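Local coordinates for McyG protein (Microcystis aeruginosa PCC 7806, PDB 4R0M) that probably activates phenylalanine or a related aromatic acid as its adenylate and loads it onto the attached carrier domain for microcystin synthesis, at residues E451-I456 with Y466-A471; L481-F486 with P515-P520. All coordinates share one frame; numbering follows the deposited sequence.

Overall arrangement
From the N terminus, helix 449-457 is the first of the elements involved, and contact 1 closes a short connection of nine residues by laying 451-456 against 466-471 at the start of strand 468-474. That strand is succeeded by its antiparallel neighbour 479-486, from which contact 2 sets out. It closes a longer excursion of 28 residues, containing helix 498-511, when 515-520 comes alongside 481-486. The two closures run in series, neither nested nor crossed. They meet in one three-stranded sheet with strand 479-486 in its middle: Ala-468 and Phe-470 pair with Thr-485 and Ile-483 by probable backbone hydrogen bonds, and Ile-456 touches Ile-484 on the face that helices 449-457 and 498-511 cover; helix 536-545 lies on the other.

Contact 1 (E451-I456 with Y466-A471); sequences ELETTI and YTAAFA
This is a helix-on-sheet packing contact in the small C-terminal alpha/beta subdomain of an ANL-type adenylating enzyme. Helix 449-457 lies over one face of the three-stranded sheet at one of its edge strands, 468-474. The local axes approach to 7.6 Å and run at 139°, obliquely antiparallel. Ala-469 and Thr-467 turn their side chains toward the helix, whereas Ala-468 and Phe-470 face the other way, where Leu-539 of helix 536-545 packs on them.

Small residues suit the strand here, because they let the helix settle close: Leu-452 CB meets the methyl of Ala-469, CB to CB, at 4.0 Å. One turn further on, Ile-456 crosses Thr-467 obliquely, branch methyl to branch methyl, with CG2 of each 3.9 Å apart. Thr-467 is suited to this place by its two unlike branches, CG2 joining the apolar packing while OG1 forms a weak hydrogen bond with Glu-457.

Glu-453 supplies the polar element. Its CG stands beside the backbone N (chi1 -77°), and the chain then runs out extended past Thr-467. The backbone N of Ala-469 is not on the side of its strand that pairs with 479-486, so the helix provides its acceptor. Glu-453 OE2 also makes a long, weak ion pair with Lys-536. OE2 of Glu-453 takes the N-H of Ala-469 on its anti lone pair, OE2 to N 2.9 Å, with a bent angle of 144° at the hydrogen.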
ATOM      1  N   GLU A 451       4.122  11.127 -14.990  1.00 42.14           N
ATOM      2  CA  GLU A 451       4.116  12.471 -15.578  1.00 42.35           C
ATOM      3  C   GLU A 451       2.860  12.683 -16.408  1.00 41.49           C
ATOM      4  O   GLU A 451       2.151  13.679 -16.237  1.00 41.14           O
ATOM      5  CB  GLU A 451       5.337  12.678 -16.473  1.00 44.50           C
ATOM      6  CG  GLU A 451       6.635  12.986 -15.750  1.00 46.77           C
ATOM      7  CD  GLU A 451       7.774  13.240 -16.720  1.00 48.63           C
ATOM      8  OE1 GLU A 451       7.648  14.149 -17.571  1.00 49.53           O
ATOM      9  OE2 GLU A 451       8.795  12.526 -16.637  1.00 50.79           O
ATOM     10  N   LEU A 452       2.593  11.734 -17.305  1.00 40.52           N
ATOM     11  CA  LEU A 452       1.402  11.760 -18.148  1.00 39.71           C
ATOM     12  C   LEU A 452       0.145  11.842 -17.297  1.00 39.18           C
ATOM     13  O   LEU A 452      -0.693  12.720 -17.504  1.00 38.46           O
ATOM     14  CB  LEU A 452       1.359  10.530 -19.059  1.00 39.51           C
ATOM     15  CG  LEU A 452       2.418  10.452 -20.164  1.00 39.87           C
ATOM     16  CD1 LEU A 452       2.666   9.008 -20.576  1.00 39.54           C
ATOM     17  CD2 LEU A 452       2.030  11.307 -21.365  1.00 39.86           C
ATOM     18  N   GLU A 453       0.042  10.938 -16.321  1.00 39.63           N
ATOM     19  CA  GLU A 453      -1.093  10.890 -15.400  1.00 39.83           C
ATOM     20  C   GLU A 453      -1.274  12.187 -14.614  1.00 39.73           C
ATOM     21  O   GLU A 453      -2.395  12.679 -14.486  1.00 40.30           O
ATOM     22  CB  GLU A 453      -0.968   9.696 -14.451  1.00 40.37           C
ATOM     23  CG  GLU A 453      -1.328   8.364 -15.093  1.00 40.39           C
ATOM     24  CD  GLU A 453      -0.589   7.186 -14.485  1.00 40.13           C
ATOM     25  OE1 GLU A 453      -0.175   7.264 -13.308  1.00 40.36           O
ATOM     26  OE2 GLU A 453      -0.423   6.172 -15.192  1.00 40.34           O
ATOM     27  N   THR A 454      -0.175  12.741 -14.102  1.00 39.95           N
ATOM     28  CA  THR A 454      -0.220  14.012 -13.370  1.00 40.38           C
ATOM     29  C   THR A 454      -0.726  15.127 -14.284  1.00 40.12           C
ATOM     30  O   THR A 454      -1.598  15.907 -13.894  1.00 40.21           O
ATOM     31  CB  THR A 454       1.157  14.398 -12.784  1.00 40.47           C
ATOM     32  OG1 THR A 454       1.668  13.312 -12.003  1.00 40.07           O
ATOM     33  CG2 THR A 454       1.051  15.638 -11.901  1.00 40.51           C
ATOM     34  N   THR A 455      -0.185  15.175 -15.502  1.00 40.41           N
ATOM     35  CA  THR A 455      -0.578  16.168 -16.504  1.00 40.59           C
ATOM     36  C   THR A 455      -2.071  16.074 -16.825  1.00 40.88           C
ATOM     37  O   THR A 455      -2.760  17.094 -16.892  1.00 41.36           O
ATOM     38  CB  THR A 455       0.255  16.026 -17.793  1.00 40.76           C
ATOM     39  OG1 THR A 455       1.646  15.984 -17.459  1.00 41.04           O
ATOM     40  CG2 THR A 455       0.005  17.196 -18.737  1.00 41.34           C
ATOM     41  N   ILE A 456      -2.558  14.846 -17.006  1.00 40.91           N
ATOM     42  CA  ILE A 456      -3.979  14.587 -17.240  1.00 41.46           C
ATOM     43  C   ILE A 456      -4.822  15.064 -16.057  1.00 42.16           C
ATOM     44  O   ILE A 456      -5.866  15.691 -16.244  1.00 43.01           O
ATOM     45  CB  ILE A 456      -4.249  13.085 -17.495  1.00 41.04           C
ATOM     46  CG1 ILE A 456      -3.538  12.616 -18.766  1.00 40.87           C
ATOM     47  CG2 ILE A 456      -5.744  12.806 -17.608  1.00 41.04           C
ATOM     48  CD1 ILE A 456      -3.168  11.148 -18.751  1.00 40.69           C
ATOM     49  N   TYR A 466      -7.892   8.068 -10.361  1.00 37.82           N
ATOM     50  CA  TYR A 466      -8.488   7.077 -11.233  1.00 37.65           C
ATOM     51  C   TYR A 466      -7.901   7.041 -12.622  1.00 38.15           C
ATOM     52  O   TYR A 466      -8.538   6.597 -13.528  1.00 38.67           O
ATOM     53  CB  TYR A 466      -9.972   7.312 -11.353  1.00 37.22           C
ATOM     54  CG  TYR A 466     -10.724   7.233 -10.085  1.00 36.95           C
ATOM     55  CD1 TYR A 466     -11.169   6.046  -9.617  1.00 36.76           C
ATOM     56  CD2 TYR A 466     -10.998   8.349  -9.364  1.00 37.33           C
ATOM     57  CE1 TYR A 466     -11.855   5.960  -8.455  1.00 37.13           C
ATOM     58  CE2 TYR A 466     -11.688   8.271  -8.202  1.00 37.34           C
ATOM     59  CZ  TYR A 466     -12.116   7.065  -7.764  1.00 37.29           C
ATOM     60  OH  TYR A 466     -12.810   6.968  -6.621  1.00 37.91           O
ATOM     61  N   THR A 467      -6.704   7.564 -12.791  1.00 37.62           N
ATOM     62  CA  THR A 467      -6.133   7.768 -14.089  1.00 37.14           C
ATOM     63  C   THR A 467      -4.980   6.837 -14.341  1.00 37.26           C
ATOM     64  O   THR A 467      -4.296   6.500 -13.448  1.00 37.46           O
ATOM     65  CB  THR A 467      -5.696   9.210 -14.252  1.00 37.10           C
ATOM     66  OG1 THR A 467      -6.802  10.050 -14.021  1.00 37.11           O
ATOM     67  CG2 THR A 467      -5.235   9.448 -15.602  1.00 37.30           C
ATOM     68  N   ALA A 468      -4.819   6.369 -15.564  1.00 37.50           N
ATOM     69  CA  ALA A 468      -3.721   5.479 -15.936  1.00 37.82           C
ATOM     70  C   ALA A 468      -3.225   5.751 -17.354  1.00 38.13           C
ATOM     71  O   ALA A 468      -4.007   6.094 -18.243  1.00 37.79           O
ATOM     72  CB  ALA A 468      -4.140   4.025 -15.794  1.00 38.04           C
ATOM     73  N   ALA A 469      -1.919   5.599 -17.550  1.00 37.94           N
ATOM     74  CA  ALA A 469      -1.310   5.724 -18.863  1.00 38.09           C
ATOM     75  C   ALA A 469      -0.403   4.526 -19.128  1.00 38.94           C
ATOM     76  O   ALA A 469       0.506   4.236 -18.346  1.00 39.30           O
ATOM     77  CB  ALA A 469      -0.530   7.026 -18.964  1.00 38.35           C
ATOM     78  N   PHE A 470      -0.664   3.825 -20.228  1.00 39.16           N
ATOM     79  CA  PHE A 470       0.124   2.652 -20.613  1.00 39.96           C
ATOM     80  C   PHE A 470       0.208   2.511 -22.130  1.00 41.06           C
ATOM     81  O   PHE A 470      -0.598   3.093 -22.860  1.00 41.19           O
ATOM     82  CB  PHE A 470      -0.445   1.373 -19.980  1.00 39.03           C
ATOM     83  CG  PHE A 470      -1.878   1.099 -20.340  1.00 38.35           C
ATOM     84  CD1 PHE A 470      -2.915   1.637 -19.584  1.00 37.91           C
ATOM     85  CD2 PHE A 470      -2.194   0.297 -21.432  1.00 37.88           C
ATOM     86  CE1 PHE A 470      -4.238   1.387 -19.915  1.00 37.84           C
ATOM     87  CE2 PHE A 470      -3.515   0.044 -21.768  1.00 37.87           C
ATOM     88  CZ  PHE A 470      -4.539   0.586 -21.005  1.00 37.87           C
ATOM     89  N   ALA A 471       1.179   1.728 -22.590  1.00 43.35           N
ATOM     90  CA  ALA A 471       1.418   1.536 -24.018  1.00 45.97           C
ATOM     91  C   ALA A 471       1.225   0.086 -24.460  1.00 47.89           C
ATOM     92  O   ALA A 471       1.769  -0.837 -23.847  1.00 48.38           O
ATOM     93  CB  ALA A 471       2.812   2.023 -24.389  1.00 46.00           C
TER

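Contact 2 (L481-F486 with P515-P520); sequences LLIITF and PAYVIP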
ATOM      1  N   LEU A 481       0.947   2.260 -29.377  1.00 48.38           N
ATOM      2  CA  LEU A 481      -0.127   3.188 -29.041  1.00 46.90           C
ATOM      3  C   LEU A 481      -0.101   3.553 -27.559  1.00 46.07           C
ATOM      4  O   LEU A 481       0.140   2.696 -26.702  1.00 45.86           O
ATOM      5  CB  LEU A 481      -1.496   2.595 -29.406  1.00 47.04           C
ATOM      6  CG  LEU A 481      -1.775   2.055 -30.817  1.00 47.06           C
ATOM      7  CD1 LEU A 481      -3.144   1.394 -30.862  1.00 46.47           C
ATOM      8  CD2 LEU A 481      -1.672   3.137 -31.884  1.00 46.89           C
ATOM      9  N   LEU A 482      -0.337   4.830 -27.268  1.00 43.55           N
ATOM     10  CA  LEU A 482      -0.509   5.295 -25.899  1.00 41.40           C
ATOM     11  C   LEU A 482      -1.990   5.276 -25.554  1.00 40.39           C
ATOM     12  O   LEU A 482      -2.806   5.882 -26.252  1.00 40.51           O
ATOM     13  CB  LEU A 482       0.061   6.707 -25.722  1.00 41.00           C
ATOM     14  CG  LEU A 482      -0.262   7.455 -24.421  1.00 40.70           C
ATOM     15  CD1 LEU A 482       0.451   6.834 -23.226  1.00 40.22           C
ATOM     16  CD2 LEU A 482       0.084   8.930 -24.548  1.00 40.54           C
ATOM     17  N   ILE A 483      -2.332   4.572 -24.478  1.00 39.13           N
ATOM     18  CA  ILE A 483      -3.718   4.481 -24.029  1.00 38.24           C
ATOM     19  C   ILE A 483      -3.871   5.158 -22.673  1.00 37.52           C
ATOM     20  O   ILE A 483      -3.071   4.941 -21.762  1.00 37.29           O
ATOM     21  CB  ILE A 483      -4.228   3.017 -23.985  1.00 38.20           C
ATOM     22  CG1 ILE A 483      -4.231   2.395 -25.387  1.00 38.86           C
ATOM     23  CG2 ILE A 483      -5.644   2.944 -23.427  1.00 37.06           C
ATOM     24  CD1 ILE A 483      -2.901   1.814 -25.815  1.00 40.14           C
ATOM     25  N   ILE A 484      -4.903   5.988 -22.565  1.00 37.49           N
ATOM     26  CA  ILE A 484      -5.200   6.712 -21.343  1.00 37.84           C
ATOM     27  C   ILE A 484      -6.606   6.366 -20.855  1.00 38.82           C
ATOM     28  O   ILE A 484      -7.586   6.519 -21.585  1.00 39.31           O
ATOM     29  CB  ILE A 484      -5.029   8.237 -21.540  1.00 37.60           C
ATOM     30  CG1 ILE A 484      -3.538   8.595 -21.542  1.00 37.21           C
ATOM     31  CG2 ILE A 484      -5.770   9.020 -20.461  1.00 37.94           C
ATOM     32  CD1 ILE A 484      -3.214   9.950 -22.134  1.00 37.28           C
ATOM     33  N   THR A 485      -6.683   5.874 -19.622  1.00 39.46           N
ATOM     34  CA  THR A 485      -7.957   5.607 -18.973  1.00 40.14           C
ATOM     35  C   THR A 485      -8.116   6.548 -17.793  1.00 40.82           C
ATOM     36  O   THR A 485      -7.138   6.887 -17.125  1.00 41.13           O
ATOM     37  CB  THR A 485      -8.063   4.151 -18.486  1.00 41.54           C
ATOM     38  OG1 THR A 485      -6.948   3.845 -17.642  1.00 42.21           O
ATOM     39  CG2 THR A 485      -8.083   3.185 -19.671  1.00 41.90           C
ATOM     40  N   PHE A 486      -9.350   6.976 -17.548  1.00 41.37           N
ATOM     41  CA  PHE A 486      -9.645   7.928 -16.487  1.00 42.15           C
ATOM     42  C   PHE A 486     -11.088   7.768 -16.018  1.00 43.12           C
ATOM     43  O   PHE A 486     -11.871   7.044 -16.631  1.00 43.35           O
ATOM     44  CB  PHE A 486      -9.395   9.362 -16.979  1.00 41.96           C
ATOM     45  CG  PHE A 486     -10.503   9.915 -17.833  1.00 42.34           C
ATOM     46  CD1 PHE A 486     -10.629   9.540 -19.167  1.00 42.57           C
ATOM     47  CD2 PHE A 486     -11.424  10.812 -17.302  1.00 42.84           C
ATOM     48  CE1 PHE A 486     -11.652  10.046 -19.952  1.00 42.82           C
ATOM     49  CE2 PHE A 486     -12.452  11.319 -18.083  1.00 43.13           C
ATOM     50  CZ  PHE A 486     -12.565  10.937 -19.410  1.00 43.11           C
ATOM     51  N   PRO A 515      -2.471  10.421 -27.094  1.00 39.86           N
ATOM     52  CA  PRO A 515      -3.122   9.147 -26.799  1.00 40.32           C
ATOM     53  C   PRO A 515      -3.954   8.667 -27.986  1.00 40.44           C
ATOM     54  O   PRO A 515      -4.730   9.443 -28.553  1.00 40.33           O
ATOM     55  CB  PRO A 515      -4.032   9.477 -25.611  1.00 39.81           C
ATOM     56  CG  PRO A 515      -4.242  10.949 -25.672  1.00 39.82           C
ATOM     57  CD  PRO A 515      -2.978  11.515 -26.244  1.00 39.92           C
ATOM     58  N   ALA A 516      -3.777   7.402 -28.363  1.00 40.47           N
ATOM     59  CA  ALA A 516      -4.584   6.797 -29.420  1.00 40.79           C
ATOM     60  C   ALA A 516      -6.033   6.643 -28.961  1.00 41.35           C
ATOM     61  O   ALA A 516      -6.964   6.942 -29.714  1.00 41.44           O
ATOM     62  CB  ALA A 516      -4.002   5.457 -29.838  1.00 40.43           C
ATOM     63  N   TYR A 517      -6.211   6.192 -27.719  1.00 41.31           N
ATOM     64  CA  TYR A 517      -7.538   6.037 -27.125  1.00 41.79           C
ATOM     65  C   TYR A 517      -7.609   6.666 -25.737  1.00 41.89           C
ATOM     66  O   TYR A 517      -6.669   6.558 -24.948  1.00 42.37           O
ATOM     67  CB  TYR A 517      -7.926   4.557 -27.038  1.00 42.07           C
ATOM     68  CG  TYR A 517      -7.872   3.814 -28.356  1.00 42.16           C
ATOM     69  CD1 TYR A 517      -8.937   3.873 -29.257  1.00 42.52           C
ATOM     70  CD2 TYR A 517      -6.758   3.047 -28.699  1.00 42.31           C
ATOM     71  CE1 TYR A 517      -8.890   3.191 -30.464  1.00 42.83           C
ATOM     72  CE2 TYR A 517      -6.701   2.361 -29.902  1.00 42.45           C
ATOM     73  CZ  TYR A 517      -7.771   2.436 -30.779  1.00 42.77           C
ATOM     74  OH  TYR A 517      -7.719   1.759 -31.975  1.00 43.16           O
ATOM     75  N   VAL A 518      -8.728   7.327 -25.456  1.00 42.06           N
ATOM     76  CA  VAL A 518      -8.997   7.891 -24.135  1.00 42.26           C
ATOM     77  C   VAL A 518     -10.352   7.377 -23.662  1.00 42.43           C
ATOM     78  O   VAL A 518     -11.396   7.776 -24.183  1.00 42.46           O
ATOM     79  CB  VAL A 518      -8.977   9.439 -24.137  1.00 42.87           C
ATOM     80  CG1 VAL A 518      -9.207   9.982 -22.734  1.00 41.85           C
ATOM     81  CG2 VAL A 518      -7.660   9.966 -24.686  1.00 42.54           C
ATOM     82  N   ILE A 519     -10.326   6.490 -22.669  1.00 43.13           N
ATOM     83  CA  ILE A 519     -11.527   5.781 -22.226  1.00 42.58           C
ATOM     84  C   ILE A 519     -11.993   6.209 -20.830  1.00 43.24           C
ATOM     85  O   ILE A 519     -11.291   5.985 -19.839  1.00 42.96           O
ATOM     86  CB  ILE A 519     -11.320   4.250 -22.243  1.00 42.06           C
ATOM     87  CG1 ILE A 519     -10.625   3.807 -23.538  1.00 41.55           C
ATOM     88  CG2 ILE A 519     -12.653   3.536 -22.054  1.00 42.09           C
ATOM     89  CD1 ILE A 519      -9.754   2.578 -23.387  1.00 40.85           C
ATOM     90  N   PRO A 520     -13.186   6.830 -20.751  1.00 43.81           N
ATOM     91  CA  PRO A 520     -13.832   7.126 -19.474  1.00 44.30           C
ATOM     92  C   PRO A 520     -14.277   5.844 -18.782  1.00 45.61           C
ATOM     93  O   PRO A 520     -14.680   4.885 -19.448  1.00 46.32           O
ATOM     94  CB  PRO A 520     -15.059   7.952 -19.879  1.00 44.39           C
ATOM     95  CG  PRO A 520     -14.750   8.474 -21.240  1.00 44.08           C
ATOM     96  CD  PRO A 520     -13.938   7.394 -21.884  1.00 44.00           C
TER
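Over one face of the Phe-486 ring lies Pro-520, whose CA sits 4.1 Å from the ring centroid and 28° off the normal in a CH-pi contact. Val-518 CG1 reaches Phe-486 CE1 obliquely at 3.7 Å. The ring gets there because CG takes the crowded position between backbone N and carbonyl carbon (chi1 79°), swinging it over the adjacent strand. The Tyr-517 ring is met at its edge, by Leu-481 CD1, 3.8 Å from Tyr-517 CE2, and by Ile-483 CG1; Phe-543 meets the same ring from helix 536-545.

Strands 479-486 and 517-520 are the parallel pair of a beta-alpha-beta crossover, connected by helix 498-511. Ile-484 is bound to the neighbouring strand through both backbone N and O: N donates to Tyr-517 O at 3.0 Å, almost straight at 175°, and O accepts from Ile-519 N at 2.9 Å. Phe-486 N binds Ile-519 O at 3.2 Å. Proline is tolerated at Pro-520 because its N faces away from strand 479-486, so no rung is lost.

Val-518 touches Val-500 and Phe-486 touches Val-499 and Ile-503 of helix 498-511, while Ile-484 on the same face meets Ile-456 of helix 449-457. An alanine in place of Phe-486 would remove the ring and its CH-pi contact with Pro-520, and probably loosen helix 498-511 against the sheet. Further along that face, Ile-484 CD1 presses on Pro-515 CB at 3.6 Å.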